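Local coordinates for protein glutathione S-transferase (PDB 4IKH) that probably transfers glutathione to electrophilic substrates and binds two glutathione molecules, at residues R150-E153 against R154-E158; G164-D167 against K168-G172. All coordinates share one frame; numbering follows the deposited sequence.

Contact 1: residues R150-E153 against R154-E158; sequences RPLE and RYVNE. With GSH (glutathione), chain D.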
loop_
_atom_site.group_PDB
_atom_site.type_symbol
_atom_site.label_atom_id
_atom_site.label_comp_id
_atom_site.label_asym_id
_atom_site.label_seq_id
_atom_site.Cartn_x
_atom_site.Cartn_y
_atom_site.Cartn_z
ATOM N N ARG A 150 22.425 12.996 4.674
ATOM C CA ARG A 150 21.734 12.868 3.387
ATOM C C ARG A 150 20.539 11.884 3.378
ATOM O O ARG A 150 19.543 12.147 2.692
ATOM C CB ARG A 150 22.721 12.543 2.257
ATOM C CG ARG A 150 23.744 13.647 1.987
ATOM C CD ARG A 150 24.780 13.211 0.950
ATOM N NE ARG A 150 25.723 12.227 1.485
ATOM C CZ ARG A 150 26.738 11.716 0.795
ATOM N NH1 ARG A 150 26.939 12.089 -0.463
ATOM N NH2 ARG A 150 27.552 10.829 1.356
ATOM N N PRO A 151 20.630 10.752 4.119
ATOM C CA PRO A 151 19.431 9.903 4.205
ATOM C C PRO A 151 18.236 10.632 4.836
ATOM O O PRO A 151 17.174 10.666 4.215
ATOM C CB PRO A 151 19.887 8.739 5.092
ATOM C CG PRO A 151 21.351 8.629 4.820
ATOM C CD PRO A 151 21.818 10.062 4.661
ATOM N N LEU A 152 18.411 11.192 6.032
ATOM C CA LEU A 152 17.376 12.014 6.670
ATOM C C LEU A 152 16.767 13.037 5.700
ATOM O O LEU A 152 15.547 13.124 5.567
ATOM C CB LEU A 152 17.926 12.726 7.915
ATOM C CG LEU A 152 16.959 13.680 8.633
ATOM C CD1 LEU A 152 15.769 12.930 9.222
ATOM C CD2 LEU A 152 17.669 14.501 9.711
ATOM N N GLU A 153 17.622 13.788 5.008
ATOM C CA GLU A 153 17.180 14.793 4.042
ATOM C C GLU A 153 16.374 14.212 2.882
ATOM O O GLU A 153 15.445 14.852 2.387
ATOM C CB GLU A 153 18.387 15.561 3.494
ATOM C CG GLU A 153 18.847 16.701 4.401
ATOM C CD GLU A 153 20.236 17.209 4.059
ATOM O OE1 GLU A 153 20.782 16.813 3.004
ATOM O OE2 GLU A 153 20.784 18.003 4.856
ATOM N N ARG A 154 16.753 13.016 2.435
ATOM C CA ARG A 154 16.042 12.330 1.357
ATOM C C ARG A 154 14.592 12.057 1.752
ATOM O O ARG A 154 13.662 12.284 0.963
ATOM C CB ARG A 154 16.745 11.003 1.025
ATOM C CG ARG A 154 15.897 10.018 0.227
ATOM C CD ARG A 154 16.730 8.835 -0.286
ATOM N NE ARG A 154 15.896 7.762 -0.830
ATOM C CZ ARG A 154 15.372 7.765 -2.055
ATOM N NH1 ARG A 154 15.587 8.789 -2.875
ATOM N NH2 ARG A 154 14.630 6.743 -2.466
ATOM N N TYR A 155 14.403 11.562 2.974
ATOM C CA TYR A 155 13.069 11.195 3.448
ATOM C C TYR A 155 12.247 12.382 3.979
ATOM O O TYR A 155 11.021 12.361 3.920
ATOM C CB TYR A 155 13.173 10.058 4.461
ATOM C CG TYR A 155 13.806 8.844 3.816
ATOM C CD1 TYR A 155 13.133 8.151 2.818
ATOM C CD2 TYR A 155 15.089 8.425 4.156
ATOM C CE1 TYR A 155 13.696 7.057 2.194
ATOM C CE2 TYR A 155 15.670 7.321 3.528
ATOM C CZ TYR A 155 14.963 6.649 2.549
ATOM O OH TYR A 155 15.502 5.568 1.899
ATOM N N VAL A 156 12.922 13.407 4.491
ATOM C CA VAL A 156 12.243 14.655 4.838
ATOM C C VAL A 156 11.692 15.277 3.563
ATOM O O VAL A 156 10.514 15.644 3.492
ATOM C CB VAL A 156 13.197 15.615 5.557
ATOM C CG1 VAL A 156 12.627 17.059 5.607
ATOM C CG2 VAL A 156 13.474 15.095 6.954
ATOM N N ASN A 157 12.538 15.356 2.541
ATOM C CA ASN A 157 12.132 15.907 1.252
ATOM C C ASN A 157 11.011 15.127 0.591
ATOM O O ASN A 157 10.155 15.715 -0.075
ATOM C CB ASN A 157 13.336 16.035 0.315
ATOM C CG ASN A 157 14.180 17.262 0.629
ATOM O OD1 ASN A 157 13.763 18.120 1.408
ATOM N ND2 ASN A 157 15.358 17.360 0.015
ATOM N N GLU A 158 11.011 13.804 0.764
ATOM C CA GLU A 158 9.933 12.993 0.206
ATOM C C GLU A 158 8.651 13.229 0.992
ATOM O O GLU A 158 7.564 13.304 0.425
ATOM C CB GLU A 158 10.313 11.504 0.193
ATOM C CG GLU A 158 9.186 10.562 -0.196
ATOM C CD GLU A 158 8.629 10.815 -1.592
ATOM O OE1 GLU A 158 9.283 11.504 -2.403
ATOM O OE2 GLU A 158 7.528 10.310 -1.879
HETATM N N1 GSH D . 13.266 9.548 -7.866
HETATM C CA1 GSH D . 12.437 9.121 -6.801
HETATM C C1 GSH D . 13.255 8.472 -5.728
HETATM O O11 GSH D . 14.502 8.690 -5.654
HETATM O O12 GSH D . 12.700 7.700 -4.887
HETATM C CB1 GSH D . 11.445 8.143 -7.333
HETATM C CG1 GSH D . 12.139 6.936 -7.979
HETATM C CD1 GSH D . 11.078 5.858 -8.032
HETATM O OE1 GSH D . 9.930 6.197 -8.232
HETATM N N2 GSH D . 11.406 4.442 -7.819
HETATM C CA2 GSH D . 10.359 3.460 -7.861
HETATM C C2 GSH D . 9.954 3.087 -6.440
HETATM O O2 GSH D . 10.817 3.010 -5.548
HETATM C CB2 GSH D . 10.827 2.235 -8.579
HETATM S SG2 GSH D . 11.171 2.585 -10.280
HETATM N N3 GSH D . 8.568 2.810 -6.075
HETATM C CA3 GSH D . 8.264 2.455 -4.687
HETATM C C3 GSH D . 6.966 1.711 -4.553
HETATM O O31 GSH D . 6.459 1.095 -5.520
HETATM O O32 GSH D . 6.362 1.690 -3.456
#
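Arg154 is held at both ends: its backbone N donates to Arg150 O at 2.9 Å, and its guanidinium meets one carboxylate of glutathione through two hydrogen bonds. NH1 donates to O11 of the ligand at 3.0 Å in a nearly straight bond (N-H...O 176°), while NH2 reaches O12 at 3.2 Å along a more bent path. O11 lies near the guanidinium plane, at its edge. The side chain gets there because CG lies anti to the backbone N (chi1 163°) and the chain stays extended to NE, after which chi4 of 81° swings the flat group across. The same glutathione is hydrogen-bonded by Asn32 of the second subunit, and Phe137 of that subunit forms a cation-pi pair with Arg154, so this first part of helix 150-170, in the C-terminal helical domain, completes a ligand site across the dimer interface. With an alanine here, both guanidinium bonds vanish, which is likely to leave this carboxylate of glutathione without its paired donors from this chain. Farther along the helix turn, Tyr155 N bonds to Pro151 O, and CD2 of its ring comes obliquely within 3.1 Å of that oxygen; the ring's OH is taken up by Gln134 of the second subunit. One ring face lies under Arg154 CG. Leu152 CD1 meets Val156 CG2 at 3.9 Å, with Leu204 touching both side chains.

Contact 2: residues G164-D167 against K168-G172; sequences GVLD and KHLGG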
loop_
_atom_site.group_PDB
_atom_site.type_symbol
_atom_site.label_atom_id
_atom_site.label_comp_id
_atom_site.label_asym_id
_atom_site.label_seq_id
_atom_site.Cartn_x
_atom_site.Cartn_y
_atom_site.Cartn_z
ATOM N N GLY A 164 2.657 18.022 0.211
ATOM C CA GLY A 164 2.245 19.008 -0.774
ATOM C C GLY A 164 1.250 18.441 -1.765
ATOM O O GLY A 164 0.368 19.151 -2.242
ATOM N N VAL A 165 1.388 17.159 -2.092
ATOM C CA VAL A 165 0.434 16.521 -2.982
ATOM C C VAL A 165 -0.915 16.505 -2.282
ATOM O O VAL A 165 -1.949 16.866 -2.858
ATOM C CB VAL A 165 0.856 15.073 -3.332
ATOM C CG1 VAL A 165 -0.315 14.307 -3.927
ATOM C CG2 VAL A 165 2.031 15.079 -4.296
ATOM N N LEU A 166 -0.890 16.102 -1.018
ATOM C CA LEU A 166 -2.103 16.033 -0.225
ATOM C C LEU A 166 -2.670 17.439 0.050
ATOM O O LEU A 166 -3.892 17.645 0.049
ATOM C CB LEU A 166 -1.800 15.334 1.093
ATOM C CG LEU A 166 -3.038 15.018 1.926
ATOM C CD1 LEU A 166 -3.860 13.946 1.234
ATOM C CD2 LEU A 166 -2.628 14.574 3.326
ATOM N N ASP A 167 -1.784 18.400 0.290
ATOM C CA ASP A 167 -2.229 19.771 0.578
ATOM C C ASP A 167 -2.943 20.379 -0.623
ATOM O O ASP A 167 -4.022 20.966 -0.483
ATOM C CB ASP A 167 -1.059 20.649 1.007
ATOM C CG ASP A 167 -1.509 22.013 1.525
ATOM O OD1 ASP A 167 -2.074 22.072 2.641
ATOM O OD2 ASP A 167 -1.285 23.024 0.821
ATOM N N LYS A 168 -2.343 20.238 -1.802
ATOM C CA LYS A 168 -2.966 20.700 -3.035
ATOM C C LYS A 168 -4.335 20.047 -3.214
ATOM O O LYS A 168 -5.286 20.693 -3.618
ATOM C CB LYS A 168 -2.067 20.363 -4.225
ATOM C CG LYS A 168 -2.677 20.647 -5.592
ATOM C CD LYS A 168 -2.347 22.051 -6.065
ATOM C CE LYS A 168 -2.554 22.200 -7.570
ATOM N NZ LYS A 168 -1.664 21.282 -8.349
ATOM N N HIS A 169 -4.438 18.765 -2.887
ATOM C CA HIS A 169 -5.680 18.022 -3.104
ATOM C C HIS A 169 -6.816 18.443 -2.166
ATOM O O HIS A 169 -7.976 18.423 -2.550
ATOM C CB HIS A 169 -5.427 16.522 -2.947
ATOM C CG HIS A 169 -6.676 15.695 -2.931
ATOM N ND1 HIS A 169 -7.385 15.390 -4.077
ATOM C CD2 HIS A 169 -7.342 15.103 -1.911
ATOM C CE1 HIS A 169 -8.430 14.647 -3.763
ATOM N NE2 HIS A 169 -8.431 14.456 -2.453
ATOM N N LEU A 170 -6.474 18.790 -0.931
ATOM C CA LEU A 170 -7.475 19.067 0.093
ATOM C C LEU A 170 -8.036 20.481 -0.041
ATOM O O LEU A 170 -9.030 20.831 0.618
ATOM C CB LEU A 170 -6.895 18.846 1.498
ATOM C CG LEU A 170 -6.628 17.387 1.888
ATOM C CD1 LEU A 170 -5.834 17.331 3.190
ATOM C CD2 LEU A 170 -7.952 16.656 2.035
ATOM N N GLY A 171 -7.404 21.288 -0.891
ATOM C CA GLY A 171 -7.873 22.648 -1.143
ATOM C C GLY A 171 -9.326 22.646 -1.573
ATOM O O GLY A 171 -9.669 22.066 -2.601
ATOM N N GLY A 172 -10.185 23.273 -0.772
ATOM C CA GLY A 172 -11.602 23.338 -1.083
ATOM C C GLY A 172 -12.411 22.107 -0.704
ATOM O O GLY A 172 -13.599 22.047 -0.987
#
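Gly164 O receives the backbone N of Lys168 at 3.0 Å, the straightest of the hydrogen bonds in this turn, with an N-H...O angle of 169°. His169 N repeats the step to Val165 O, and Leu170 N to Leu166 O at 3.0 Å. Beyond these the pattern slackens: Asp167 O is shared by two weak bonds, one from Leu170 N at 3.3 Å and one from Gly171 N at 3.4 Å. With psi of 117°, Gly171 has already left helical geometry, consistent with the chain turning out of the helix here.

Apolar contact runs one turn apart, between Leu166 and Leu170. The branch carbon CG of Leu166 meets Leu170 CD1 at 3.8 Å, the two side chains crossing at a slant. Leu170 has its CG anti to the carbonyl carbon (chi1 -71°), which tucks CG beside Leu166 O at 3.3 Å. Both leucines are buried between helices 183-196 and 211-220: Leu166 lies on Ile192 and Val213, Leu170 on Phe189 and Val216.

The polar ends of Asp167 and His169 find partners outside the turn. Asp167 OD1 accepts a hydrogen bond from Glu212 N, and a weak one from Val213 N, at the start of helix 211-220, whose N-terminal end, with its partial positive charge, may steady the carboxylate. His169 NE2 is bonded to Ile176 O, while its ring meets that of Trp120. A buried leucine pair one turn apart, flanked by bonds to adjacent elements, marks the interior-facing side of a helix in the all-helical C-terminal domain of the glutathione S-transferase fold.

Following the chain from the N terminus, contact 1 comes first and contact 2 follows it in series, both on helix 150-170. Each is a local turn between adjoining segments, so neither closes a long loop, and they neither nest nor cross. Their centres lie 21 Å apart and their nearest atoms about 7 Å, without touching. The evidence for different roles lies in the neighbours: 150-158 faces helix 111-140 and the second subunit, whereas 164-172 is set largely against helices 183-196 and 211-220 of its own chain. One helix thus ties the dimer interface, at its beginning, to the helical core of the C-terminal domain, near its end.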